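Local coordinates for pectate lyase (Bacillus, PDB 3VMV), which probably cleaves pectate (polygalacturonate) by beta-elimination, as a pectate lyase of polysaccharide lyase family 1, at residues G59-S64 / D93-R98; V110-V115 / T121-T126; N137-E142 / G154-K159. One frame throughout, in Å; residues are numbered along the deposited sequence.

Contact 1: G59-S64 / D93-R98. With SO4 (sulfate ion), chain B.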
# COMPACT_ATOMS: atom_id res chain seq x y z
N GLY A 59 7.29 17.97 13.85
CA GLY A 59 7.64 19.30 14.28
C GLY A 59 7.22 20.39 13.30
O GLY A 59 6.96 21.51 13.71
N ASN A 60 7.15 20.06 12.00
CA ASN A 60 6.78 21.11 11.03
C ASN A 60 5.38 20.95 10.43
O ASN A 60 5.05 21.61 9.44
CB ASN A 60 7.87 21.34 9.94
CG ASN A 60 8.04 20.15 8.97
OD1 ASN A 60 7.10 19.39 8.68
ND2 ASN A 60 9.27 20.05 8.42
N SER A 61 4.56 20.10 11.07
CA SER A 61 3.18 19.81 10.63
C SER A 61 2.21 20.16 11.75
O SER A 61 2.55 19.99 12.93
CB SER A 61 3.01 18.33 10.30
OG SER A 61 3.94 17.99 9.27
N PRO A 62 1.04 20.63 11.39
CA PRO A 62 0.09 21.14 12.40
C PRO A 62 -0.80 20.05 13.02
O PRO A 62 -1.40 20.33 14.06
CB PRO A 62 -0.77 22.12 11.61
CG PRO A 62 -0.78 21.53 10.20
CD PRO A 62 0.61 20.95 10.01
N GLN A 63 -0.92 18.89 12.38
CA GLN A 63 -1.64 17.74 12.94
C GLN A 63 -0.67 16.57 13.00
O GLN A 63 0.43 16.65 12.44
CB GLN A 63 -2.82 17.33 12.05
CG GLN A 63 -3.85 18.45 11.94
CD GLN A 63 -4.94 18.14 10.93
OE1 GLN A 63 -5.53 17.07 10.94
NE2 GLN A 63 -5.18 19.08 10.04
N SER A 64 -1.07 15.49 13.66
CA SER A 64 -0.16 14.34 13.83
C SER A 64 -0.05 13.45 12.59
O SER A 64 0.67 12.46 12.60
CB SER A 64 -0.61 13.47 15.01
OG SER A 64 -0.48 14.19 16.22
N ASP A 93 9.38 12.01 7.64
CA ASP A 93 10.09 11.35 8.73
C ASP A 93 9.23 11.43 9.99
O ASP A 93 9.10 12.50 10.61
CB ASP A 93 11.44 12.03 8.93
CG ASP A 93 12.24 11.41 10.07
OD1 ASP A 93 11.78 10.41 10.68
OD2 ASP A 93 13.35 11.94 10.35
N GLY A 94 8.59 10.31 10.31
CA GLY A 94 7.82 10.24 11.54
C GLY A 94 6.41 10.76 11.40
O GLY A 94 5.75 10.94 12.44
N ILE A 95 5.95 10.99 10.18
CA ILE A 95 4.56 11.46 9.99
C ILE A 95 4.07 10.85 8.71
O ILE A 95 4.80 10.82 7.72
CB ILE A 95 4.42 13.02 9.97
CG1 ILE A 95 2.94 13.39 9.93
CG2 ILE A 95 5.26 13.64 8.84
CD1 ILE A 95 2.67 14.89 10.25
N GLY A 96 2.86 10.32 8.77
CA GLY A 96 2.25 9.66 7.63
C GLY A 96 1.12 10.44 7.01
O GLY A 96 0.73 11.52 7.47
N ILE A 97 0.64 9.91 5.90
CA ILE A 97 -0.47 10.50 5.15
C ILE A 97 -1.73 9.69 5.32
O ILE A 97 -1.68 8.46 5.29
CB ILE A 97 -0.11 10.51 3.64
CG1 ILE A 97 1.14 11.38 3.44
CG2 ILE A 97 -1.29 11.08 2.83
CD1 ILE A 97 1.74 11.29 1.97
N ARG A 98 -2.87 10.36 5.49
CA ARG A 98 -4.16 9.67 5.53
C ARG A 98 -5.04 10.19 4.42
O ARG A 98 -5.24 11.39 4.30
CB ARG A 98 -4.87 9.80 6.89
CG ARG A 98 -6.20 9.04 6.94
CD ARG A 98 -6.81 9.07 8.35
NE ARG A 98 -7.14 10.45 8.70
CZ ARG A 98 -7.46 10.85 9.95
NH1 ARG A 98 -7.77 12.12 10.16
NH2 ARG A 98 -7.44 9.99 10.96
S SO4 B . -7.82 11.93 14.04
O1 SO4 B . -6.45 12.38 14.27
O2 SO4 B . -8.48 12.75 13.05
O3 SO4 B . -7.78 10.54 13.60
O4 SO4 B . -8.58 12.04 15.27
O HOH W 1 1.43 10.15 11.39

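Contact 2: V110-V115 / T121-T126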
# COMPACT_ATOMS: atom_id res chain seq x y z
N VAL A 110 7.94 9.44 -2.88
CA VAL A 110 8.30 9.90 -1.52
C VAL A 110 8.78 8.75 -0.63
O VAL A 110 8.44 7.58 -0.86
CB VAL A 110 7.07 10.63 -0.82
CG1 VAL A 110 6.65 11.83 -1.62
CG2 VAL A 110 5.90 9.63 -0.64
N SER A 111 9.54 9.08 0.41
CA SER A 111 9.92 8.11 1.42
C SER A 111 9.16 8.46 2.68
O SER A 111 9.20 9.62 3.08
CB SER A 111 11.41 8.17 1.71
OG SER A 111 12.14 7.90 0.51
N ILE A 112 8.49 7.49 3.27
CA ILE A 112 7.70 7.75 4.48
C ILE A 112 8.10 6.70 5.48
O ILE A 112 7.97 5.48 5.19
CB ILE A 112 6.18 7.65 4.21
CG1 ILE A 112 5.78 8.57 3.04
CG2 ILE A 112 5.40 8.01 5.52
CD1 ILE A 112 4.28 8.61 2.78
N HIS A 113 8.55 7.12 6.66
CA HIS A 113 9.16 6.14 7.52
C HIS A 113 9.12 6.51 9.00
O HIS A 113 8.94 7.64 9.39
CB HIS A 113 10.62 5.91 7.07
CG HIS A 113 11.49 7.12 7.23
ND1 HIS A 113 12.27 7.33 8.35
CD2 HIS A 113 11.71 8.19 6.42
CE1 HIS A 113 12.93 8.47 8.23
NE2 HIS A 113 12.60 9.02 7.07
N HIS A 114 9.24 5.46 9.81
CA HIS A 114 9.27 5.56 11.27
C HIS A 114 8.03 6.30 11.75
O HIS A 114 8.12 7.14 12.66
CB HIS A 114 10.56 6.20 11.80
CG HIS A 114 11.77 5.37 11.52
ND1 HIS A 114 12.49 5.47 10.35
CD2 HIS A 114 12.34 4.37 12.23
CE1 HIS A 114 13.49 4.61 10.38
NE2 HIS A 114 13.44 3.94 11.52
N VAL A 115 6.87 5.92 11.20
CA VAL A 115 5.63 6.59 11.59
C VAL A 115 5.06 5.89 12.83
O VAL A 115 4.56 4.78 12.75
CB VAL A 115 4.61 6.61 10.45
CG1 VAL A 115 3.36 7.48 10.84
CG2 VAL A 115 5.28 7.24 9.20
N THR A 121 0.92 4.97 10.74
CA THR A 121 0.92 4.28 9.45
C THR A 121 1.40 5.22 8.35
O THR A 121 1.02 6.39 8.32
CB THR A 121 -0.50 3.78 9.16
OG1 THR A 121 -0.84 2.75 10.12
CG2 THR A 121 -0.62 3.20 7.75
N ALA A 122 2.25 4.72 7.45
CA ALA A 122 2.84 5.61 6.45
C ALA A 122 1.76 6.15 5.48
O ALA A 122 1.73 7.35 5.21
CB ALA A 122 3.98 4.91 5.67
N ILE A 123 0.92 5.27 4.92
CA ILE A 123 -0.24 5.75 4.16
C ILE A 123 -1.45 4.95 4.59
O ILE A 123 -1.48 3.73 4.43
CB ILE A 123 -0.06 5.61 2.66
CG1 ILE A 123 1.21 6.33 2.22
CG2 ILE A 123 -1.28 6.21 1.92
CD1 ILE A 123 1.52 6.20 0.69
N GLU A 124 -2.45 5.63 5.13
CA GLU A 124 -3.73 5.03 5.44
C GLU A 124 -4.74 5.45 4.40
O GLU A 124 -4.94 6.65 4.20
CB GLU A 124 -4.21 5.45 6.84
CG GLU A 124 -5.71 5.02 7.04
CD GLU A 124 -6.23 4.92 8.48
OE1 GLU A 124 -5.93 3.91 9.19
OE2 GLU A 124 -7.00 5.81 8.90
N VAL A 125 -5.40 4.48 3.75
CA VAL A 125 -6.38 4.81 2.72
C VAL A 125 -7.74 4.33 3.23
O VAL A 125 -7.93 3.14 3.42
CB VAL A 125 -6.02 4.11 1.39
CG1 VAL A 125 -7.01 4.46 0.33
CG2 VAL A 125 -4.57 4.42 0.94
N THR A 126 -8.68 5.24 3.48
CA THR A 126 -9.84 4.89 4.27
C THR A 126 -11.06 5.71 3.91
O THR A 126 -11.03 6.51 2.96
CB THR A 126 -9.49 4.99 5.78
OG1 THR A 126 -10.52 4.39 6.56
CG2 THR A 126 -9.23 6.44 6.23

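Contact 3: N137-E142 / G154-K159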
# COMPACT_ATOMS: atom_id res chain seq x y z
N ASN A 137 7.46 4.77 -4.20
CA ASN A 137 7.79 5.26 -2.88
C ASN A 137 8.64 4.26 -2.10
O ASN A 137 8.86 3.13 -2.56
CB ASN A 137 6.51 5.50 -2.10
CG ASN A 137 5.50 6.33 -2.87
OD1 ASN A 137 4.36 5.84 -3.20
ND2 ASN A 137 5.82 7.56 -3.12
N GLU A 138 9.07 4.67 -0.91
CA GLU A 138 9.77 3.76 -0.01
C GLU A 138 9.17 3.94 1.36
O GLU A 138 8.98 5.06 1.81
CB GLU A 138 11.28 4.03 0.02
CG GLU A 138 11.88 3.78 -1.36
CD GLU A 138 13.38 3.85 -1.45
OE1 GLU A 138 14.10 3.73 -0.42
OE2 GLU A 138 13.90 3.99 -2.58
N PHE A 139 8.91 2.82 2.01
CA PHE A 139 8.24 2.79 3.31
C PHE A 139 9.03 1.90 4.22
O PHE A 139 9.37 0.77 3.82
CB PHE A 139 6.83 2.22 3.19
CG PHE A 139 5.98 2.89 2.11
CD1 PHE A 139 5.59 4.21 2.25
CD2 PHE A 139 5.56 2.16 1.01
CE1 PHE A 139 4.81 4.85 1.27
CE2 PHE A 139 4.76 2.78 0.03
CZ PHE A 139 4.39 4.11 0.15
N TYR A 140 9.30 2.32 5.46
CA TYR A 140 10.11 1.47 6.33
C TYR A 140 9.99 1.92 7.78
O TYR A 140 9.54 3.05 8.03
CB TYR A 140 11.57 1.44 5.87
CG TYR A 140 12.26 2.76 5.68
CD1 TYR A 140 13.05 3.32 6.70
CD2 TYR A 140 12.15 3.45 4.47
CE1 TYR A 140 13.72 4.50 6.50
CE2 TYR A 140 12.82 4.66 4.27
CZ TYR A 140 13.60 5.16 5.30
OH TYR A 140 14.28 6.37 5.19
N SER A 141 10.40 1.07 8.71
CA SER A 141 10.58 1.51 10.10
C SER A 141 11.76 0.73 10.66
O SER A 141 12.88 0.97 10.20
CB SER A 141 9.29 1.42 10.95
OG SER A 141 8.86 0.11 11.18
N GLU A 142 11.55 -0.20 11.61
CA GLU A 142 12.62 -1.10 12.01
C GLU A 142 12.05 -2.49 12.18
O GLU A 142 10.90 -2.65 12.65
CB GLU A 142 13.23 -0.66 13.35
CG GLU A 142 13.80 0.74 13.42
CD GLU A 142 15.05 0.95 12.59
OE1 GLU A 142 15.75 -0.03 12.23
OE2 GLU A 142 15.39 2.14 12.31
N GLY A 154 1.13 0.44 10.65
CA GLY A 154 1.29 -0.11 9.29
C GLY A 154 2.19 0.66 8.36
O GLY A 154 2.60 1.77 8.64
N LEU A 155 2.49 0.07 7.20
CA LEU A 155 3.11 0.85 6.18
C LEU A 155 2.08 1.37 5.21
O LEU A 155 1.91 2.58 5.11
CB LEU A 155 4.23 0.07 5.45
CG LEU A 155 5.46 -0.15 6.36
CD1 LEU A 155 6.53 -0.87 5.58
CD2 LEU A 155 6.01 1.17 6.95
N VAL A 156 1.36 0.50 4.52
CA VAL A 156 0.23 0.97 3.71
C VAL A 156 -0.99 0.16 4.05
O VAL A 156 -1.01 -1.08 3.85
CB VAL A 156 0.45 0.86 2.17
CG1 VAL A 156 -0.87 1.17 1.41
CG2 VAL A 156 1.58 1.82 1.73
N ASP A 157 -1.99 0.81 4.67
CA ASP A 157 -3.20 0.13 5.12
C ASP A 157 -4.40 0.67 4.40
O ASP A 157 -4.51 1.88 4.20
CB ASP A 157 -3.45 0.29 6.63
CG ASP A 157 -2.44 -0.45 7.50
OD1 ASP A 157 -1.70 -1.32 7.02
OD2 ASP A 157 -2.38 -0.13 8.73
N MET A 158 -5.32 -0.22 4.03
CA MET A 158 -6.56 0.16 3.36
C MET A 158 -7.73 -0.35 4.16
O MET A 158 -7.73 -1.52 4.59
CB MET A 158 -6.57 -0.45 1.94
CG MET A 158 -5.33 0.05 1.14
SD MET A 158 -5.29 -0.90 -0.36
CE MET A 158 -3.59 -0.49 -0.85
N LYS A 159 -8.72 0.52 4.35
CA LYS A 159 -9.84 0.22 5.23
C LYS A 159 -11.12 0.85 4.72
O LYS A 159 -11.09 1.78 3.89
CB LYS A 159 -9.59 0.83 6.64
CG LYS A 159 -8.28 0.40 7.30
CD LYS A 159 -8.07 1.12 8.66
CE LYS A 159 -6.70 0.75 9.27
NZ LYS A 159 -6.46 1.53 10.54

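Contact 1: G59-S64 / D93-R98
At a corner of the parallel beta-helix, where the chain turns between two faces of the coil, Ile95 pushes its side chain against the loop that makes the same turn one coil earlier. Its CG1 lies anti to the backbone N (chi1 -174°) and the chain runs on extended, which carries CD1 to the loop 59-64. Ile95 CD1 meets Ser61 CB at 3.5 Å, tight for two carbons, and Ser61 OG also at 3.5 Å; that hydroxyl is hydrogen-bonded to Thr57 O. Ile95 CD1 also lies 3.6 Å from Gln63 O, while Ile95 CG1 runs 3.6 Å from Ser64 O. Strands 55-57 and 66-68 flank the loop and pair in parallel with 91-93 and 97-103 of the next coil, with Ile56 and Ile66 packing beside Ile95. No direct hydrogen bond joins the segments. A water spans them instead, donating to Ser64 O at 2.7 Å and accepting from Gly96 N at 3.0 Å. Further along, Arg98 bends at chi3 and presents the edge of its guanidinium to a sulfate, probably from the crystallisation liquor. Two nearly straight bonds hold the ion, Arg98 NH1 to sulfate O2 (3.0 Å, 171°) and Arg98 NH2 to sulfate O3 (2.7 Å, 165°), with the sulphur in the guanidinium plane. Arg98 also forms salt bridges to Asp67 and Glu119.

Contact 2: V110-V115 / T121-T126
The methyl of Ala122 is the bump of this contact, set against CG2 and CB of Ile112, while Val115 fits its CG1 against the backbone of Thr121. Ile112 has CG2 anti to its backbone N and CG1 beside it (chi1 -54°), which spreads the two branches over Ala122. Ile112 CG2 butts against Ala122 CB at 3.4 Å, a close approach for two methyl carbons, and lies 3.6 Å from Ala122 CA. The longer branch passes beside the bump, with Ile112 CD1 3.7 Å from Ala122 O, and ends 3.9 Å from Ile123 CG1, the two isoleucine chains crossing at about a right angle. Strands 111-113 and 123-126 belong to different faces of one coil of the parallel beta-helix, so these apolar groups meet inside it; Phe139 of the following coil packs against Ile112, Ala122 and Ile123, and Ile97 of the preceding one touches Ile112. Val115 CG1 rests 3.5 Å from Thr121 N, and Val115 CG2 reaches Ala122 CA at 4.0 Å. Thr121 offers backbone here, its CB pointing away and its OG1 bonded to Gly154 N. His113 CB points away from 121-126; His113 ND1 and His114 ND1 share a hydrogen bond of 2.7 Å in the plane of both rings, either being a possible donor, and their NE2 atoms bond Glu91 and Glu142.

Contact 3: N137-E142 / G154-K159
Leu155 packs on the CB and backbone of Phe139, and Val156 on one face of its ring. Segment 154-159 begins at Gly154, whose N is bonded to Thr121 OG1 and where a CB would clash with Asp157 OD2. Leu155 follows, with CG beside its backbone N (chi1 -70°) and both methyls directed at the opposing strand. Leu155 CD1 lies 3.7 Å from Phe139 O and 3.9 Å from Phe139 CB, whereas Leu155 CD2 is 3.8 Å from Tyr140 N; both methyls approach the Phe139-Tyr140 peptide from the same side. An alanine here would lack CG and both methyls and is likely to leave a gap beside Phe139 CB and the peptide joining it to Tyr140. Val156 places CG2 over one face of the Phe139 ring in a CH-pi contact, with Val156 CG2 4.0 Å from the ring centroid and 22° off the normal. Displaced toward the rim, Val156 CG2 comes within 3.7 Å of Phe139 CE2. Beyond it the strand leaves Phe139: Asp157 OD1 bonds to Leu180 N, Met158 runs into the interior against Val125 and Val167, and Lys159 forms a salt bridge with Glu124. In this parallel beta-helix, strand 138-140 is stacked between 111-113 and 165-175, and strand 156-158 between 123-126 and 177-181, while Phe172 of strand 165-175 meets both Phe139 and Val156.

In the fold
Read from the N terminus, the three contacts come one after another without nesting or crossing. Contact 1 spans 28 intervening residues and joins the turns of two successive coils. Contact 2 closes a loop of only five residues and contact 3 one of eleven, each packing one face of a coil against another. Backbone bonds, probable by their geometry, stitch them together: Gly94 N to His113 O and Ile97 N to Ala122 O link contact 1 to contact 2, and Val125 N to Asp157 O links contact 2 to contact 3. Centres of contacts 2 and 3 lie about 5 Å apart, those of contacts 1 and 3 about 14 Å.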